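PDB 3MCZ: O-methyltransferase from Burkholderia thailandensis, which probably transfers methyl groups from S-adenosylmethionine to hydroxyl groups of its substrates, and probably works as a dimer. Local coordinates for residues A[242-247]-A[270-275]. Residues are numbered along the deposited sequence; the frame is centred on the assembly and turned at random.
Sequences RNFEGG and IGHAAG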
# COMPACT_ATOMS: atom_id res chain seq x y z
N ARG A 242 -23.14 6.10 -36.00
CA ARG A 242 -23.26 7.11 -37.04
C ARG A 242 -22.02 7.99 -37.12
O ARG A 242 -21.71 8.52 -38.18
CB ARG A 242 -24.51 7.97 -36.85
CG ARG A 242 -25.81 7.21 -37.00
CD ARG A 242 -26.98 8.06 -36.52
NE ARG A 242 -26.94 8.19 -35.06
CZ ARG A 242 -27.71 9.00 -34.33
NH1 ARG A 242 -28.61 9.81 -34.91
NH2 ARG A 242 -27.57 9.01 -33.01
N ASN A 243 -21.33 8.14 -35.99
CA ASN A 243 -20.05 8.89 -35.93
C ASN A 243 -18.96 8.32 -36.81
O ASN A 243 -18.00 9.00 -37.09
CB ASN A 243 -19.52 8.94 -34.50
CG ASN A 243 -20.29 9.91 -33.63
OD1 ASN A 243 -21.16 10.63 -34.10
ND2 ASN A 243 -19.98 9.91 -32.35
N PHE A 244 -19.11 7.08 -37.24
CA PHE A 244 -18.12 6.46 -38.12
C PHE A 244 -18.46 6.55 -39.61
O PHE A 244 -17.61 6.25 -40.46
CB PHE A 244 -17.94 5.00 -37.72
CG PHE A 244 -17.34 4.83 -36.36
CD1 PHE A 244 -18.14 4.85 -35.25
CD2 PHE A 244 -15.98 4.64 -36.20
CE1 PHE A 244 -17.60 4.69 -34.00
CE2 PHE A 244 -15.44 4.50 -34.95
CZ PHE A 244 -16.24 4.51 -33.85
N GLU A 245 -19.69 6.98 -39.94
CA GLU A 245 -20.07 7.19 -41.34
C GLU A 245 -19.08 8.09 -42.07
O GLU A 245 -18.73 9.18 -41.60
CB GLU A 245 -21.49 7.80 -41.45
N GLY A 246 -18.61 7.62 -43.22
CA GLY A 246 -17.70 8.37 -44.07
C GLY A 246 -16.27 8.53 -43.58
O GLY A 246 -15.53 9.32 -44.14
N GLY A 247 -15.88 7.83 -42.51
CA GLY A 247 -14.49 7.89 -42.05
C GLY A 247 -13.72 6.79 -42.73
O GLY A 247 -14.29 5.74 -43.05
N ILE A 270 -14.83 -2.24 -31.68
CA ILE A 270 -13.88 -2.94 -32.54
C ILE A 270 -14.45 -3.04 -33.95
O ILE A 270 -13.76 -2.76 -34.92
CB ILE A 270 -13.54 -4.33 -32.00
CG1 ILE A 270 -12.73 -4.21 -30.71
CG2 ILE A 270 -12.73 -5.13 -33.03
CD1 ILE A 270 -12.65 -5.49 -29.91
N GLY A 271 -15.72 -3.42 -34.07
CA GLY A 271 -16.36 -3.43 -35.37
C GLY A 271 -16.38 -2.11 -36.13
O GLY A 271 -16.11 -2.06 -37.33
N HIS A 272 -16.72 -1.04 -35.43
CA HIS A 272 -16.75 0.28 -36.03
C HIS A 272 -15.34 0.67 -36.47
O HIS A 272 -15.15 1.24 -37.56
CB HIS A 272 -17.24 1.30 -35.01
CG HIS A 272 -18.67 1.12 -34.61
ND1 HIS A 272 -19.15 1.54 -33.39
CD2 HIS A 272 -19.71 0.57 -35.26
CE1 HIS A 272 -20.44 1.25 -33.30
NE2 HIS A 272 -20.80 0.64 -34.42
N ALA A 273 -14.37 0.40 -35.61
CA ALA A 273 -12.97 0.72 -35.88
C ALA A 273 -12.50 0.01 -37.13
O ALA A 273 -11.86 0.62 -38.01
CB ALA A 273 -12.07 0.33 -34.70
N ALA A 274 -12.81 -1.28 -37.19
CA ALA A 274 -12.41 -2.10 -38.31
C ALA A 274 -13.04 -1.53 -39.60
O ALA A 274 -12.38 -1.50 -40.63
CB ALA A 274 -12.83 -3.53 -38.09
N GLY A 275 -14.29 -1.08 -39.53
CA GLY A 275 -14.96 -0.51 -40.70
C GLY A 275 -14.24 0.72 -41.26
O GLY A 275 -14.38 1.05 -42.44
O HOH W 1 -14.13 3.41 -44.17
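His272 sets its CB squarely over the ring of Phe244. This methylene lies 3.4 Å from the ring centroid and only 5° off the ring normal, a CH-pi contact in which all six ring carbons are nearly equally far from CB. The imidazole then extends past the CD1–CE1 side of the benzene ring, where ND1 of His272 comes within 3.6 Å of CE1 of Phe244. The two rings meet obliquely, their planes 35° apart. In both residues CG is anti to the carbonyl carbon (chi1 near -65° in each), which carries the two side chains across each other at about a right angle. A weak hydrogen bond from His272 ND1 to Leu238 O may help to hold the imidazole in this rotation. Phe244 also opens a type II beta turn, closed by Gly247 N on Phe244 O at 3.1 Å. At the end of the turn, one water donates to Gly247 O (2.6 Å) and Gly275 O (2.9 Å), bridging the two backbones. Through Phe244 the loop between strands 231-235 and 251-255 packs on helix 263-275 in the Rossmann-like methyltransferase domain. Its ring also touches Leu276 and, like Ala273, rests on Leu186 of strand 182-186, so loop and helix meet against the central sheet.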